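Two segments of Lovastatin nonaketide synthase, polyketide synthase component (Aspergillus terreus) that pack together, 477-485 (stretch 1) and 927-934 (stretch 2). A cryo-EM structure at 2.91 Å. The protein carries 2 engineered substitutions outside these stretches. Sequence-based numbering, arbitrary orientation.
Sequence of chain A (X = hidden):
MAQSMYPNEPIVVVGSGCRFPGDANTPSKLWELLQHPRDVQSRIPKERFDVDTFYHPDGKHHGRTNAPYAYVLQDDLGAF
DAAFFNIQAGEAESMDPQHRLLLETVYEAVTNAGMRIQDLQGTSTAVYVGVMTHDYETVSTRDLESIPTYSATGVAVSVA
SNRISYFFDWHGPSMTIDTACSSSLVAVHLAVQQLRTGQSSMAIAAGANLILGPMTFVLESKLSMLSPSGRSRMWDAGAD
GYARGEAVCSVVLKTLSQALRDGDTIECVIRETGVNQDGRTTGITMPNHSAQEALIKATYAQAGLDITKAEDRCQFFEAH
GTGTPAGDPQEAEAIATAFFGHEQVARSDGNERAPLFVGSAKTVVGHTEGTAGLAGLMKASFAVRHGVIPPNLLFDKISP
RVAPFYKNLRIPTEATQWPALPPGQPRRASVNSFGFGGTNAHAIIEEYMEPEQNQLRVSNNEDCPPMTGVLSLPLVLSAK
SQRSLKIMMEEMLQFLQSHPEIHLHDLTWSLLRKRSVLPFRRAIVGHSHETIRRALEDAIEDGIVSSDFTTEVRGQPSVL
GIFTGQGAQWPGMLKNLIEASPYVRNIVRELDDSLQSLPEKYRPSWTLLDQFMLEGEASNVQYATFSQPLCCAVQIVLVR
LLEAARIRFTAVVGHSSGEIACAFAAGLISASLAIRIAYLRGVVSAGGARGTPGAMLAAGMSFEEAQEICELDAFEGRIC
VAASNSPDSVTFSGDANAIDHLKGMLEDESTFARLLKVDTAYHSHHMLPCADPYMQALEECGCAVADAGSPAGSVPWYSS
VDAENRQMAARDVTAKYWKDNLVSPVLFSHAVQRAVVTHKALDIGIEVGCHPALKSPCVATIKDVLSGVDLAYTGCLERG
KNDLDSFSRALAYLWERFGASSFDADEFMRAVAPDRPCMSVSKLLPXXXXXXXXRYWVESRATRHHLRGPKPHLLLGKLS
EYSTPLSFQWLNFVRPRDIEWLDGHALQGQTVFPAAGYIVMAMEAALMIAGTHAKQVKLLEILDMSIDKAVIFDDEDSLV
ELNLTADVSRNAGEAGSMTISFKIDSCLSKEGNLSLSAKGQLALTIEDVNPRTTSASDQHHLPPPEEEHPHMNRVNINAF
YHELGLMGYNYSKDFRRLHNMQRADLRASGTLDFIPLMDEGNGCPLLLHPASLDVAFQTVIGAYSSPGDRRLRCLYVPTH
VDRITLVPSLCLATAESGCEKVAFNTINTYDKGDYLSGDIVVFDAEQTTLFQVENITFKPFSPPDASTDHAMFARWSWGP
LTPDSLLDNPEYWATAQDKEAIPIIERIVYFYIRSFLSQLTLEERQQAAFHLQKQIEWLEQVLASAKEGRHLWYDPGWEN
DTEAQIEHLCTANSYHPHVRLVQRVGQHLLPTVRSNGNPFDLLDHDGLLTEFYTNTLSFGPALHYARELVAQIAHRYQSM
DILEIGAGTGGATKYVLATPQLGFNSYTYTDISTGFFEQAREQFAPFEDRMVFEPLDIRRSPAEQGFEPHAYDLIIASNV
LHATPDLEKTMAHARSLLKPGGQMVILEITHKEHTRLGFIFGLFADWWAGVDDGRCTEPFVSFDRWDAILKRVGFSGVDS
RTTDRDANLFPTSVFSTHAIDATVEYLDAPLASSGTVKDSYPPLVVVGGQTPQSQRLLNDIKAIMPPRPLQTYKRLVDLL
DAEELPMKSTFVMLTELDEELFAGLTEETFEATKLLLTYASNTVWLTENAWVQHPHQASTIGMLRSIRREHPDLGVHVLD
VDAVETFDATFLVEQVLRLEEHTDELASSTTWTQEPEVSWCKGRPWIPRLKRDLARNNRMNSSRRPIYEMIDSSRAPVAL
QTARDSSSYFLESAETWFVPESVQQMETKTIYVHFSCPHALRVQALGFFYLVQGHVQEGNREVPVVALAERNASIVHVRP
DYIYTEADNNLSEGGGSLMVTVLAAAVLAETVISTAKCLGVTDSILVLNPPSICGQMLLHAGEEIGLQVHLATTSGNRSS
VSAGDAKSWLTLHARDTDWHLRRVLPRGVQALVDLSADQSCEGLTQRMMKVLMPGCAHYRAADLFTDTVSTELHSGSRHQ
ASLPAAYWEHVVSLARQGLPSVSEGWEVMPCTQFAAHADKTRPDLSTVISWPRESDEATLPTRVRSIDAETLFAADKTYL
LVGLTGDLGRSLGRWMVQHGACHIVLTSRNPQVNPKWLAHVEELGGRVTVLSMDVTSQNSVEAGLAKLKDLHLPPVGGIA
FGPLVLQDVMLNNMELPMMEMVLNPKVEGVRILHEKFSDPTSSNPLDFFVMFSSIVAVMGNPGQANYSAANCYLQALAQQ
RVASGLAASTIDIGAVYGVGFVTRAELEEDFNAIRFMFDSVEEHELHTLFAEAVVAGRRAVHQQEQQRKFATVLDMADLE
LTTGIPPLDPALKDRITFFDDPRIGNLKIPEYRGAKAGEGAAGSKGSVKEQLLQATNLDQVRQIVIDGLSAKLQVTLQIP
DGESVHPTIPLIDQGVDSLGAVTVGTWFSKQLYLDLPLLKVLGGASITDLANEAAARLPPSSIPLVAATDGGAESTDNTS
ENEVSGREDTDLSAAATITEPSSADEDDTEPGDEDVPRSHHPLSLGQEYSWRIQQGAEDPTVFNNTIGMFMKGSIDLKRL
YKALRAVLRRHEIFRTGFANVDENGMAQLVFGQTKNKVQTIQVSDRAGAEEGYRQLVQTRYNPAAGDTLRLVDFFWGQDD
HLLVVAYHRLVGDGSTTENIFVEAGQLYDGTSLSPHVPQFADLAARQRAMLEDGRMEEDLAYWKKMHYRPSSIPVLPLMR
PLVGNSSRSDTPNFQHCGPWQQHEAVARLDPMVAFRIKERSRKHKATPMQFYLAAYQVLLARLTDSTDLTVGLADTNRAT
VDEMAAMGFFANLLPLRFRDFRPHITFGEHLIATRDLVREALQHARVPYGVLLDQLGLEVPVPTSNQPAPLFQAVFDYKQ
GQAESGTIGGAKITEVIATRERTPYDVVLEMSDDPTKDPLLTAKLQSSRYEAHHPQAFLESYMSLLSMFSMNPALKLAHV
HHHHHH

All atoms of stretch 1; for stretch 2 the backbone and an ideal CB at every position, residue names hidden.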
# COMPACT_ATOMS: atom_id res chain seq x y z
N LEU A 477 -37.07 -42.21 8.24
CA LEU A 477 -35.98 -41.27 8.02
C LEU A 477 -36.53 -39.86 8.05
O LEU A 477 -37.68 -39.61 7.69
CB LEU A 477 -35.28 -41.54 6.68
CG LEU A 477 -34.73 -42.95 6.52
CD1 LEU A 477 -34.30 -43.20 5.08
CD2 LEU A 477 -33.56 -43.19 7.46
N SER A 478 -35.70 -38.92 8.51
CA SER A 478 -36.12 -37.54 8.60
C SER A 478 -34.91 -36.63 8.47
O SER A 478 -33.81 -36.96 8.91
CB SER A 478 -36.84 -37.26 9.92
OG SER A 478 -36.04 -37.62 11.03
N ALA A 479 -35.14 -35.46 7.86
CA ALA A 479 -34.11 -34.47 7.65
C ALA A 479 -34.74 -33.09 7.65
O ALA A 479 -35.96 -32.95 7.48
CB ALA A 479 -33.34 -34.72 6.35
N LYS A 480 -33.91 -32.07 7.85
CA LYS A 480 -34.38 -30.70 7.81
C LYS A 480 -34.69 -30.22 6.40
O LYS A 480 -35.32 -29.16 6.25
CB LYS A 480 -33.34 -29.77 8.46
CG LYS A 480 -33.25 -29.91 9.97
CD LYS A 480 -34.25 -29.02 10.68
CE LYS A 480 -34.15 -29.17 12.18
NZ LYS A 480 -34.07 -27.85 12.87
N SER A 481 -34.27 -30.96 5.38
CA SER A 481 -34.56 -30.61 3.99
C SER A 481 -34.86 -31.88 3.21
O SER A 481 -34.28 -32.93 3.48
CB SER A 481 -33.38 -29.87 3.35
OG SER A 481 -32.21 -30.67 3.37
N GLN A 482 -35.77 -31.76 2.25
CA GLN A 482 -36.12 -32.93 1.43
C GLN A 482 -34.92 -33.44 0.66
O GLN A 482 -34.82 -34.64 0.40
CB GLN A 482 -37.27 -32.59 0.48
CG GLN A 482 -36.92 -31.66 -0.68
CD GLN A 482 -36.64 -30.24 -0.23
OE1 GLN A 482 -35.95 -30.01 0.77
NE2 GLN A 482 -37.17 -29.27 -0.97
N ARG A 483 -34.00 -32.55 0.27
CA ARG A 483 -32.75 -33.00 -0.34
C ARG A 483 -31.96 -33.86 0.63
O ARG A 483 -31.46 -34.93 0.28
CB ARG A 483 -31.93 -31.79 -0.79
CG ARG A 483 -30.55 -32.13 -1.31
CD ARG A 483 -29.80 -30.87 -1.72
NE ARG A 483 -28.46 -31.17 -2.21
CZ ARG A 483 -27.40 -31.36 -1.43
NH1 ARG A 483 -27.49 -31.31 -0.11
NH2 ARG A 483 -26.22 -31.62 -1.99
N SER A 484 -31.84 -33.39 1.88
CA SER A 484 -31.15 -34.18 2.89
C SER A 484 -31.88 -35.49 3.15
O SER A 484 -31.23 -36.52 3.39
CB SER A 484 -31.02 -33.38 4.19
OG SER A 484 -30.18 -32.25 4.00
N LEU A 485 -33.21 -35.49 3.11
CA LEU A 485 -33.96 -36.72 3.31
C LEU A 485 -33.71 -37.71 2.18
O LEU A 485 -33.59 -38.92 2.41
CB LEU A 485 -35.45 -36.41 3.44
CG LEU A 485 -36.39 -37.59 3.68
CD1 LEU A 485 -35.88 -38.49 4.78
CD2 LEU A 485 -37.78 -37.07 4.02
N UNK A 927 -24.32 -41.50 9.23
CA UNK A 927 -24.43 -40.18 9.81
C UNK A 927 -25.32 -39.30 8.94
O UNK A 927 -25.59 -39.60 7.77
CB UNK A 927 -23.05 -39.55 9.98
N UNK A 928 -25.79 -38.21 9.52
CA UNK A 928 -26.70 -37.33 8.80
C UNK A 928 -25.99 -36.75 7.58
O UNK A 928 -24.87 -36.24 7.70
CB UNK A 928 -27.21 -36.21 9.71
N UNK A 929 -26.61 -36.82 6.39
CA UNK A 929 -25.97 -36.26 5.20
C UNK A 929 -26.07 -34.75 5.15
O UNK A 929 -26.99 -34.20 4.53
CB UNK A 929 -26.59 -36.86 3.94
N UNK A 930 -25.13 -34.07 5.80
CA UNK A 930 -25.17 -32.62 5.86
C UNK A 930 -25.19 -32.03 4.46
O UNK A 930 -24.49 -32.50 3.56
CB UNK A 930 -23.98 -32.08 6.65
N UNK A 931 -26.01 -30.99 4.28
CA UNK A 931 -26.28 -30.48 2.94
C UNK A 931 -24.99 -30.13 2.20
O UNK A 931 -24.76 -30.59 1.08
CB UNK A 931 -27.19 -29.25 3.02
N UNK A 932 -24.13 -29.33 2.83
CA UNK A 932 -22.83 -28.95 2.28
C UNK A 932 -22.93 -28.27 0.92
O UNK A 932 -21.90 -28.07 0.27
CB UNK A 932 -21.94 -30.19 2.16
N UNK A 933 -24.13 -27.92 0.47
CA UNK A 933 -24.28 -27.34 -0.86
C UNK A 933 -23.61 -25.97 -0.94
O UNK A 933 -22.94 -25.66 -1.93
CB UNK A 933 -25.76 -27.23 -1.23
N UNK A 934 -23.80 -25.14 0.08
CA UNK A 934 -23.28 -23.78 0.09
C UNK A 934 -22.12 -23.67 1.07
O UNK A 934 -22.20 -24.15 2.20
CB UNK A 934 -24.38 -22.78 0.45

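Position 927 is unconstrained by stretch 1: nothing of that stretch lies within 5.5 Å of its ideal CB, so almost any side chain would do. It is Ala-927, which makes no contact.

At 928 the CA-to-CB bond runs sideways and the ideal CB again has no neighbour within 5.5 Å, so a short side chain would leave the gap open. What lies across it is mixed: the methyl of Ala-479, the CB of Ser-484 and the backbone N of Lys-480, a donor. A long side chain, apolar along its length and ending in an acceptor, would suit; of the common residues, Tyr is the natural candidate, since its OH lies far enough from CB to meet Lys-480 N, whereas Phe, Trp or Met could fill the gap but would offer no acceptor there. The residue is Tyr-928, with chi1 t (-179°), and its end comes nearer as its CB does not. Lys-480 N donates to Tyr-928 OH at 3.2 Å with an N-H...O angle of 148°, approaching at the ring edge. Ala-479 CB packs 3.6 Å from Tyr-928 CE1, and Ser-484 CB lies 3.1 Å from Tyr-928 OH.

Position 929 points toward stretch 1, its ideal CB 4.7 Å from Ser-484 O. With phi -77° and psi 85°, proline is allowed, and a compact aliphatic side chain would also fit. Pro-929 places its CG 3.4 Å from Ser-484 O.

Position 930 points away, leaving the choice open as far as stretch 1 is concerned; Trp-930 bonds through NE1 elsewhere in the structure.

At 931 CA-to-CB is sideways, yet the ideal CB is 3.8 Å from Arg-483 NH1 and 4.3 Å from Ser-484 OG. A nearby cation favours an acid, Asp or Glu, while Asn or Ser could offer a neutral acceptor. Asp-931, chi1 t, forms a salt bridge with Arg-483. The modelled Arg-483 NH1 to Asp-931 OD1 separation, 2.3 Å, is too short to be literal. Arg-483 NH1, its place uncertain, also donates to Asp-931 O at 3.1 Å.

Position 932 has positive phi (58°), which makes Gly or Asn easy guesses, and its ideal CB meets nothing of stretch 1. Arg-932 leads its end away and bonds elsewhere in the structure.

Position 933 points toward stretch 1, its ideal CB 4.5 Å from Arg-483 CZ; a small polar or acidic side chain would suit. Ser-933 sets OG over one guanidinium face, 3.0 Å from Arg-483 CZ; the guanidinium nitrogens meet OG at too poor an angle for a hydrogen bond.

Position 934 is out of reach; Arg-934 touches nothing in stretch 1.

Stretch 2 (927-934) AYPWDRSR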
# COMPACT_ATOMS: atom_id res chain seq x y z
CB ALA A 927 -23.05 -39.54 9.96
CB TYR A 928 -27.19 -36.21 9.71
CG TYR A 928 -28.15 -35.26 9.03
CD1 TYR A 928 -29.52 -35.50 9.05
CD2 TYR A 928 -27.70 -34.13 8.37
CE1 TYR A 928 -30.40 -34.65 8.43
CE2 TYR A 928 -28.58 -33.27 7.75
CZ TYR A 928 -29.93 -33.53 7.78
OH TYR A 928 -30.81 -32.67 7.16
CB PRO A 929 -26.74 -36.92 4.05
CG PRO A 929 -28.10 -37.12 4.62
CD PRO A 929 -27.90 -37.44 6.07
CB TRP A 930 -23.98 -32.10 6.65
CG TRP A 930 -23.85 -32.77 7.98
CD1 TRP A 930 -22.98 -33.76 8.31
CD2 TRP A 930 -24.62 -32.50 9.15
NE1 TRP A 930 -23.16 -34.13 9.62
CE2 TRP A 930 -24.17 -33.37 10.16
CE3 TRP A 930 -25.66 -31.61 9.45
CZ2 TRP A 930 -24.71 -33.38 11.44
CZ3 TRP A 930 -26.19 -31.62 10.72
CH2 TRP A 930 -25.72 -32.50 11.70
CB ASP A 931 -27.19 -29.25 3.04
CG ASP A 931 -27.59 -28.71 1.69
OD1 ASP A 931 -28.27 -29.43 0.93
OD2 ASP A 931 -27.22 -27.55 1.38
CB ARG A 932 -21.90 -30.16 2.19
CG ARG A 932 -21.46 -30.72 3.53
CD ARG A 932 -20.29 -31.67 3.38
NE ARG A 932 -19.84 -32.20 4.67
CZ ARG A 932 -20.26 -33.33 5.21
NH1 ARG A 932 -21.16 -34.09 4.62
NH2 ARG A 932 -19.76 -33.71 6.39
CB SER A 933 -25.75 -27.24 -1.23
OG SER A 933 -26.37 -28.51 -1.21
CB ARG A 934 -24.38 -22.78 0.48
CG ARG A 934 -23.89 -21.35 0.63
CD ARG A 934 -25.04 -20.37 0.72
NE ARG A 934 -24.58 -19.01 0.99
CZ ARG A 934 -25.37 -17.94 1.02
NH1 ARG A 934 -26.67 -18.03 0.79
NH2 ARG A 934 -24.83 -16.76 1.29
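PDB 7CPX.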